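Local coordinates for entry-fusion complex associated protein OPG083 (Vaccinia virus, PDB 6CJ6), which forms part of the poxvirus entry-fusion complex, which merges viral and cellular membranes and opens a pore for the virion core, at residues C33-G38 with D118-D123; R50-C55 with Q138-G143; S57-S62 with T142-A147. All coordinates share one frame; numbering follows the deposited sequence.

Contact 1: residues C33-G38 with D118-D123; sequences CAIHIG and DIQKLD. With EDO (1,2-ethanediol), chain P; MOH (methanol), chain B.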
loop_
_atom_site.group_PDB
_atom_site.type_symbol
_atom_site.label_atom_id
_atom_site.label_comp_id
_atom_site.label_asym_id
_atom_site.label_seq_id
_atom_site.Cartn_x
_atom_site.Cartn_y
_atom_site.Cartn_z
ATOM N N CYS A 33 8.692 -15.927 4.649
ATOM C CA CYS A 33 8.741 -14.706 3.853
ATOM C C CYS A 33 9.874 -14.809 2.841
ATOM O O CYS A 33 11.053 -14.782 3.212
ATOM C CB CYS A 33 8.937 -13.474 4.741
ATOM S SG CYS A 33 7.538 -13.049 5.811
ATOM N N ALA A 34 9.523 -14.947 1.562
ATOM C CA ALA A 34 10.534 -15.094 0.523
ATOM C C ALA A 34 11.326 -13.815 0.300
ATOM O O ALA A 34 12.445 -13.877 -0.222
ATOM C CB ALA A 34 9.878 -15.537 -0.785
ATOM N N ILE A 35 10.774 -12.665 0.680
ATOM C CA ILE A 35 11.422 -11.376 0.474
ATOM C C ILE A 35 11.176 -10.511 1.703
ATOM O O ILE A 35 10.202 -10.700 2.437
ATOM C CB ILE A 35 10.928 -10.690 -0.825
ATOM C CG1 ILE A 35 12.016 -9.786 -1.406
ATOM C CG2 ILE A 35 9.659 -9.893 -0.569
ATOM C CD1 ILE A 35 11.638 -9.137 -2.718
ATOM N N HIS A 36 12.082 -9.563 1.934
ATOM C CA HIS A 36 11.984 -8.648 3.062
ATOM C C HIS A 36 12.244 -7.224 2.595
ATOM O O HIS A 36 12.944 -6.993 1.606
ATOM C CB HIS A 36 12.981 -9.005 4.168
ATOM C CG HIS A 36 12.683 -10.301 4.851
ATOM N ND1 HIS A 36 13.147 -11.512 4.384
ATOM C CD2 HIS A 36 11.960 -10.577 5.962
ATOM C CE1 HIS A 36 12.726 -12.479 5.182
ATOM N NE2 HIS A 36 12.004 -11.937 6.147
ATOM N N ILE A 37 11.664 -6.271 3.319
ATOM C CA ILE A 37 11.890 -4.853 3.054
ATOM C C ILE A 37 13.173 -4.449 3.770
ATOM O O ILE A 37 13.234 -4.455 5.002
ATOM C CB ILE A 37 10.708 -3.999 3.520
ATOM C CG1 ILE A 37 9.417 -4.457 2.844
ATOM C CG2 ILE A 37 10.972 -2.528 3.227
ATOM C CD1 ILE A 37 9.432 -4.314 1.345
ATOM N N GLY A 38 14.201 -4.103 3.004
ATOM C CA GLY A 38 15.474 -3.759 3.600
ATOM C C GLY A 38 15.957 -2.371 3.239
ATOM O O GLY A 38 17.103 -2.015 3.521
ATOM N N ASP A 118 16.715 -11.468 -2.057
ATOM C CA ASP A 118 15.737 -11.524 -0.977
ATOM C C ASP A 118 15.398 -10.169 -0.368
ATOM O O ASP A 118 14.520 -10.114 0.500
ATOM C CB ASP A 118 16.252 -12.436 0.141
ATOM C CG ASP A 118 16.416 -13.876 -0.304
ATOM O OD1 ASP A 118 17.449 -14.197 -0.928
ATOM O OD2 ASP A 118 15.508 -14.687 -0.024
ATOM N N ILE A 119 16.069 -9.091 -0.763
ATOM C CA ILE A 119 15.859 -7.773 -0.169
ATOM C C ILE A 119 15.202 -6.872 -1.204
ATOM O O ILE A 119 15.629 -6.832 -2.364
ATOM C CB ILE A 119 17.171 -7.172 0.372
ATOM C CG1 ILE A 119 17.349 -7.509 1.856
ATOM C CG2 ILE A 119 17.198 -5.662 0.209
ATOM C CD1 ILE A 119 17.298 -8.982 2.175
ATOM N N GLN A 120 14.161 -6.156 -0.783
ATOM C CA GLN A 120 13.408 -5.264 -1.654
ATOM C C GLN A 120 13.547 -3.832 -1.161
ATOM O O GLN A 120 13.449 -3.572 0.043
ATOM C CB GLN A 120 11.927 -5.669 -1.691
ATOM C CG GLN A 120 11.019 -4.717 -2.461
ATOM C CD GLN A 120 9.828 -5.424 -3.080
ATOM O OE1 GLN A 120 9.364 -6.441 -2.567
ATOM N NE2 GLN A 120 9.336 -4.895 -4.198
ATOM N N LYS A 121 13.787 -2.911 -2.091
ATOM C CA LYS A 121 13.724 -1.484 -1.815
ATOM C C LYS A 121 12.298 -1.007 -2.059
ATOM O O LYS A 121 11.626 -1.478 -2.979
ATOM C CB LYS A 121 14.685 -0.726 -2.736
ATOM C CG LYS A 121 14.655 0.790 -2.586
ATOM C CD LYS A 121 14.052 1.474 -3.809
ATOM C CE LYS A 121 14.919 1.272 -5.040
ATOM N NZ LYS A 121 14.359 1.948 -6.242
ATOM N N LEU A 122 11.832 -0.081 -1.222
ATOM C CA LEU A 122 10.480 0.450 -1.334
ATOM C C LEU A 122 10.524 1.971 -1.328
ATOM O O LEU A 122 11.125 2.575 -0.432
ATOM C CB LEU A 122 9.593 -0.062 -0.195
ATOM C CG LEU A 122 8.149 -0.344 -0.615
ATOM C CD1 LEU A 122 8.138 -1.274 -1.816
ATOM C CD2 LEU A 122 7.357 -0.947 0.527
ATOM N N ASP A 123 9.881 2.583 -2.322
ATOM C CA ASP A 123 9.848 4.035 -2.484
ATOM C C ASP A 123 8.493 4.534 -1.990
ATOM O O ASP A 123 7.454 4.191 -2.562
ATOM C CB ASP A 123 10.063 4.393 -3.954
ATOM C CG ASP A 123 10.126 5.892 -4.202
ATOM O OD1 ASP A 123 9.997 6.678 -3.241
ATOM O OD2 ASP A 123 10.309 6.287 -5.373
HETATM C C1 EDO P . 8.712 -13.658 9.315
HETATM O O1 EDO P . 7.492 -12.964 9.599
HETATM C C2 EDO P . 9.505 -12.885 8.269
HETATM O O2 EDO P . 10.821 -13.439 8.163
HETATM C C MOH B . 19.527 -3.878 2.961
HETATM O O MOH B . 18.976 -4.205 4.221
#
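H36 and I37 pair in parallel with I119 and Q120, so this contact is the start of the strand pairing in which strand 36-41 meets strand 119-127 of a three-stranded parallel sheet. The short strand segments run at 60° to each other, and three backbone bonds hold them: H36 N to D118 O, Q120 N to H36 O at 2.8 Å, and G38 N to Q120 O. The CA-H of I35 and that of I119 add C-H...O contacts to D118 O and H36 O. On the face carrying I37 and Q120, aliphatic groups meet. I35 CG1 stands anti to the backbone N (chi1 -151°), and an extended chi2 (177°) carries CD1 to 3.6 Å from Q120 CB. I37 CD1 reaches L122 CD2 at 4.0 Å and Q120 CG at 4.1 Å. The amide of Q120 turns outside the pair, OE1 accepting from N148 and NE2 probably donating to A145 O, both on helix 145-158. On the other face the H36 ring takes ethanediol O2 in its plane, NE2 to O2 being 2.8 Å. The chemistry is therefore divided: main-chain bonds set the register, the stem of Q120 packs on I35 and I37, and its buried amide links the central strand to helix 145-158.

Contact 2: residues R50-C55 with Q138-G143; sequences RITNKC and QIVNTG. With PDO (1,3-propandiol), chain C; MOH (methanol), chain D.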
loop_
_atom_site.group_PDB
_atom_site.type_symbol
_atom_site.label_atom_id
_atom_site.label_comp_id
_atom_site.label_asym_id
_atom_site.label_seq_id
_atom_site.Cartn_x
_atom_site.Cartn_y
_atom_site.Cartn_z
ATOM N N ARG A 50 6.003 2.829 9.968
ATOM C CA ARG A 50 5.703 1.611 10.718
ATOM C C ARG A 50 5.886 0.436 9.762
ATOM O O ARG A 50 5.011 0.158 8.936
ATOM C CB ARG A 50 4.287 1.648 11.285
ATOM C CG ARG A 50 4.185 2.277 12.663
ATOM C CD ARG A 50 4.246 1.222 13.758
ATOM N NE ARG A 50 4.277 1.819 15.091
ATOM C CZ ARG A 50 3.922 1.187 16.205
ATOM N NH1 ARG A 50 3.493 -0.066 16.154
ATOM N NH2 ARG A 50 3.985 1.813 17.372
ATOM N N ILE A 51 7.020 -0.248 9.871
ATOM C CA ILE A 51 7.366 -1.345 8.974
ATOM C C ILE A 51 7.111 -2.654 9.704
ATOM O O ILE A 51 7.634 -2.873 10.804
ATOM C CB ILE A 51 8.826 -1.240 8.506
ATOM C CG1 ILE A 51 9.103 0.165 7.971
ATOM C CG2 ILE A 51 9.118 -2.291 7.441
ATOM C CD1 ILE A 51 10.570 0.494 7.840
ATOM N N THR A 52 6.299 -3.521 9.099
ATOM C CA THR A 52 5.950 -4.810 9.676
ATOM C C THR A 52 5.938 -5.866 8.581
ATOM O O THR A 52 5.662 -5.575 7.414
ATOM C CB THR A 52 4.556 -4.783 10.314
ATOM O OG1 THR A 52 3.592 -4.381 9.330
ATOM C CG2 THR A 52 4.517 -3.821 11.496
ATOM N N ASN A 53 6.233 -7.099 8.973
ATOM C CA ASN A 53 6.138 -8.243 8.081
ATOM C C ASN A 53 4.863 -9.014 8.388
ATOM O O ASN A 53 4.509 -9.218 9.553
ATOM C CB ASN A 53 7.353 -9.158 8.230
ATOM C CG ASN A 53 8.636 -8.499 7.765
ATOM O OD1 ASN A 53 9.006 -8.589 6.594
ATOM N ND2 ASN A 53 9.322 -7.829 8.682
ATOM N N LYS A 54 4.169 -9.427 7.331
ATOM C CA LYS A 54 2.927 -10.177 7.456
ATOM C C LYS A 54 2.717 -10.948 6.164
ATOM O O LYS A 54 1.697 -10.781 5.486
ATOM C CB LYS A 54 1.756 -9.226 7.709
ATOM C CG LYS A 54 0.792 -9.685 8.792
ATOM C CD LYS A 54 -0.249 -8.615 9.114
ATOM C CE LYS A 54 0.281 -7.558 10.080
ATOM N NZ LYS A 54 1.255 -6.609 9.464
ATOM N N CYS A 55 3.685 -11.787 5.811
ATOM C CA CYS A 55 3.697 -12.409 4.500
ATOM C C CYS A 55 2.710 -13.565 4.426
ATOM O O CYS A 55 2.279 -14.125 5.437
ATOM C CB CYS A 55 5.097 -12.895 4.147
ATOM S SG CYS A 55 6.392 -11.794 4.722
ATOM N N GLN A 138 2.196 3.304 7.506
ATOM C CA GLN A 138 2.363 1.888 7.808
ATOM C C GLN A 138 2.667 1.123 6.526
ATOM O O GLN A 138 1.838 1.078 5.612
ATOM C CB GLN A 138 1.097 1.348 8.463
ATOM C CG GLN A 138 0.858 1.889 9.855
ATOM C CD GLN A 138 -0.608 1.949 10.206
ATOM O OE1 GLN A 138 -1.307 2.895 9.838
ATOM N NE2 GLN A 138 -1.088 0.938 10.920
ATOM N N ILE A 139 3.851 0.521 6.461
ATOM C CA ILE A 139 4.291 -0.259 5.310
ATOM C C ILE A 139 4.383 -1.715 5.747
ATOM O O ILE A 139 5.128 -2.045 6.680
ATOM C CB ILE A 139 5.633 0.251 4.755
ATOM C CG1 ILE A 139 5.412 1.422 3.794
ATOM C CG2 ILE A 139 6.380 -0.855 4.035
ATOM C CD1 ILE A 139 5.060 2.726 4.459
ATOM N N VAL A 140 3.625 -2.585 5.085
ATOM C CA VAL A 140 3.564 -3.998 5.438
ATOM C C VAL A 140 4.190 -4.821 4.322
ATOM O O VAL A 140 3.827 -4.672 3.148
ATOM C CB VAL A 140 2.125 -4.452 5.753
ATOM C CG1 VAL A 140 1.172 -4.060 4.637
ATOM C CG2 VAL A 140 2.083 -5.954 5.996
ATOM N N ASN A 141 5.142 -5.675 4.687
ATOM C CA ASN A 141 5.759 -6.605 3.752
ATOM C C ASN A 141 4.939 -7.887 3.728
ATOM O O ASN A 141 4.726 -8.508 4.775
ATOM C CB ASN A 141 7.184 -6.932 4.194
ATOM C CG ASN A 141 7.824 -8.008 3.336
ATOM O OD1 ASN A 141 7.611 -8.054 2.123
ATOM N ND2 ASN A 141 8.596 -8.891 3.962
ATOM N N THR A 142 4.485 -8.290 2.542
ATOM C CA THR A 142 3.807 -9.572 2.391
ATOM C C THR A 142 4.686 -10.632 1.738
ATOM O O THR A 142 4.165 -11.623 1.218
ATOM C CB THR A 142 2.479 -9.428 1.647
ATOM O OG1 THR A 142 2.693 -8.758 0.397
ATOM C CG2 THR A 142 1.469 -8.673 2.505
ATOM N N GLY A 143 6.005 -10.452 1.765
ATOM C CA GLY A 143 6.902 -11.474 1.269
ATOM C C GLY A 143 6.810 -11.746 -0.212
ATOM O O GLY A 143 7.238 -12.810 -0.666
HETATM C C1 PDO C . 0.287 -3.785 12.541
HETATM O O1 PDO C . 1.032 -4.037 11.435
HETATM C C2 PDO C . -0.838 -4.684 12.812
HETATM C C3 PDO C . -2.162 -4.007 12.776
HETATM O O3 PDO C . -2.105 -3.108 13.780
HETATM C C MOH D . 1.214 -6.152 0.248
HETATM O O MOH D . 2.547 -5.683 0.241
#
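N53 and N141 join their side chains across two parallel strands, ND2 of N141 giving a 2.7 Å bond to OD1 of N53. It is nearly straight, 176° at the hydrogen, with the acceptor in the amide plane of N141, although the two amide planes stand 83° apart. CG of N141 is anti to the backbone N (chi1 174°), beside the carbonyl carbon, and from there the amide meets N53. The same ND2 probably also donates to I35 O, while OD1 accepts from N148 ND2 and, at 2.9 Å, from G143 N, which approaches from above the carbonyl plane. That last bond makes an Asx turn where strand 133-141 ends, and strand 47-53 lies beside it at the edge of a three-stranded parallel sheet. Along the backbone, R50 O accepts from I139 N, I139 O from T52 N, T52 O from N141 N, and N141 O from K54 N at 2.8 Å. Beyond the strands, C55 SG packs 3.3 Å from G143 N and is bonded to C33 in a disulfide. On the T52 and V140 face, the K54 side chain crosses V140 at about a right angle, CB lying 3.7 Å from V140 CG2. O1 of a bound propanediol accepts from K54 NZ at 3.2 Å. A weak bond from the T52 hydroxyl reaches the same O1.

Contact 3: residues S57-S62 with T142-A147; sequences SNSRLS and TGSAEA. Unlike the reference sequence in segment 142-147: A147 (reference Arg). With MOH (methanol), chain D.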
loop_
_atom_site.group_PDB
_atom_site.type_symbol
_atom_site.label_atom_id
_atom_site.label_comp_id
_atom_site.label_asym_id
_atom_site.label_seq_id
_atom_site.Cartn_x
_atom_site.Cartn_y
_atom_site.Cartn_z
ATOM N N SER A 57 0.911 -16.726 1.379
ATOM C CA SER A 57 1.286 -17.763 0.426
ATOM C C SER A 57 1.480 -17.204 -0.977
ATOM O O SER A 57 2.445 -17.565 -1.664
ATOM C CB SER A 57 0.243 -18.879 0.434
ATOM O OG SER A 57 -1.065 -18.353 0.587
ATOM N N ASN A 58 0.588 -16.323 -1.427
ATOM C CA ASN A 58 0.599 -15.912 -2.822
ATOM C C ASN A 58 0.219 -14.446 -2.971
ATOM O O ASN A 58 -0.485 -13.874 -2.136
ATOM C CB ASN A 58 -0.325 -16.792 -3.668
ATOM C CG ASN A 58 -1.673 -17.012 -3.021
ATOM O OD1 ASN A 58 -2.188 -16.143 -2.321
ATOM N ND2 ASN A 58 -2.251 -18.187 -3.243
ATOM N N SER A 59 0.687 -13.851 -4.069
ATOM C CA SER A 59 0.453 -12.434 -4.310
ATOM C C SER A 59 -0.971 -12.161 -4.776
ATOM O O SER A 59 -1.489 -11.057 -4.563
ATOM C CB SER A 59 1.463 -11.909 -5.328
ATOM O OG SER A 59 1.461 -12.709 -6.498
ATOM N N ARG A 60 -1.616 -13.144 -5.416
ATOM C CA ARG A 60 -2.988 -12.951 -5.879
ATOM C C ARG A 60 -3.925 -12.650 -4.718
ATOM O O ARG A 60 -4.819 -11.803 -4.836
ATOM C CB ARG A 60 -3.474 -14.182 -6.647
ATOM C CG ARG A 60 -3.020 -14.258 -8.099
ATOM C CD ARG A 60 -3.779 -13.283 -8.998
ATOM N NE ARG A 60 -5.222 -13.324 -8.785
ATOM C CZ ARG A 60 -5.968 -12.262 -8.503
ATOM N NH1 ARG A 60 -5.415 -11.062 -8.414
ATOM N NH2 ARG A 60 -7.277 -12.396 -8.325
ATOM N N LEU A 61 -3.744 -13.339 -3.588
ATOM C CA LEU A 61 -4.554 -13.044 -2.409
ATOM C C LEU A 61 -4.241 -11.658 -1.866
ATOM O O LEU A 61 -5.142 -10.944 -1.411
ATOM C CB LEU A 61 -4.321 -14.106 -1.335
ATOM C CG LEU A 61 -4.898 -13.851 0.058
ATOM C CD1 LEU A 61 -6.410 -13.674 -0.000
ATOM C CD2 LEU A 61 -4.517 -14.982 1.005
ATOM N N SER A 62 -2.967 -11.265 -1.901
ATOM C CA SER A 62 -2.586 -9.927 -1.468
ATOM C C SER A 62 -3.292 -8.874 -2.312
ATOM O O SER A 62 -4.003 -8.011 -1.787
ATOM C CB SER A 62 -1.067 -9.766 -1.559
ATOM O OG SER A 62 -0.397 -10.710 -0.744
ATOM N N THR A 142 4.485 -8.290 2.542
ATOM C CA THR A 142 3.807 -9.572 2.391
ATOM C C THR A 142 4.686 -10.632 1.738
ATOM O O THR A 142 4.165 -11.623 1.218
ATOM C CB THR A 142 2.479 -9.428 1.647
ATOM O OG1 THR A 142 2.693 -8.758 0.397
ATOM C CG2 THR A 142 1.469 -8.673 2.505
ATOM N N GLY A 143 6.005 -10.452 1.765
ATOM C CA GLY A 143 6.902 -11.474 1.269
ATOM C C GLY A 143 6.810 -11.746 -0.212
ATOM O O GLY A 143 7.238 -12.810 -0.666
ATOM N N SER A 144 6.260 -10.816 -0.981
ATOM C CA SER A 144 6.207 -10.925 -2.430
ATOM C C SER A 144 6.694 -9.618 -3.026
ATOM O O SER A 144 6.259 -8.542 -2.606
ATOM C CB SER A 144 4.781 -11.202 -2.901
ATOM O OG SER A 144 4.625 -10.864 -4.261
ATOM N N ALA A 145 7.602 -9.711 -3.997
ATOM C CA ALA A 145 8.074 -8.508 -4.670
ATOM C C ALA A 145 6.952 -7.842 -5.456
ATOM O O ALA A 145 6.865 -6.610 -5.506
ATOM C CB ALA A 145 9.252 -8.841 -5.584
ATOM N N GLU A 146 6.076 -8.638 -6.072
ATOM C CA GLU A 146 5.008 -8.052 -6.877
ATOM C C GLU A 146 3.937 -7.414 -6.001
ATOM O O GLU A 146 3.405 -6.349 -6.340
ATOM C CB GLU A 146 4.420 -9.079 -7.854
ATOM C CG GLU A 146 4.349 -10.509 -7.339
ATOM C CD GLU A 146 5.673 -11.255 -7.454
ATOM O OE1 GLU A 146 6.150 -11.467 -8.588
ATOM O OE2 GLU A 146 6.243 -11.619 -6.405
ATOM N N ALA A 147 3.618 -8.035 -4.863
ATOM C CA ALA A 147 2.642 -7.436 -3.954
ATOM C C ALA A 147 3.199 -6.183 -3.289
ATOM O O ALA A 147 2.480 -5.190 -3.132
ATOM C CB ALA A 147 2.186 -8.453 -2.908
HETATM C C MOH D . 1.214 -6.152 0.248
HETATM O O MOH D . 2.547 -5.683 0.241
HETATM O O HOH W 1 2.582 -11.484 -0.853
#
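S59 and S62 face S144, E146 and A147 where two helices begin, each preceded by an N-cap residue: N58 for helix 59-74 and S144 for helix 145-158. S144 OG accepts from A147 N at 3.1 Å and donates to E146 OE2 on its anti lone pair at 2.8 Å; it thus caps the helix while holding the carboxylate. N58 OD1 accepts a weak bond from L61 N at the other helix start. Between the segments no direct hydrogen bond forms, and direct contact is van der Waals. S59 CB rests 3.5 Å from S144 OG, and E146 CG lies 3.7 Å from S59 OG. S62 CB meets A147 CB at 3.8 Å; residue 147 is alanine here and arginine in the reference sequence. E146 also packs on N108 and A111 of helix 102-113, and Y18 of helix 10-24 touches S62 and T142. The remaining link is by solvent. S62 OG, anti to its carbonyl carbon (chi1 -60°), shares one water with T142, the water lying 3.1 Å from S62 OG. The same water is hydrogen-bonded to T142 OG1, and it donates to the backbone oxygen T142 O at 2.6 Å.

The three contacts lie with their centres 10 to 12 Å apart. All the early segments (33-38, 50-55, 57-62) precede the late ones (118-123, 138-143, 142-147), so the contacts interleave along the chain. Contacts 1 and 2 belong to different parallel sheets, and the successive strands 119-127 and 133-141 supply their later segments. The C33-C55 disulfide and a probable I35 O to N141 ND2 bond join the loop before strand 36-41 to the loop after strand 47-53 and to the end of the other sheet. A probable Q120 NE2 to A145 O bond joins contacts 1 and 3. Contacts 2 and 3 share T142 and G143, in the short turn between strand 133-141 and helix 145-158. Sheets and helices are thereby tied together at one end of this protein, predicted to face the virion surface.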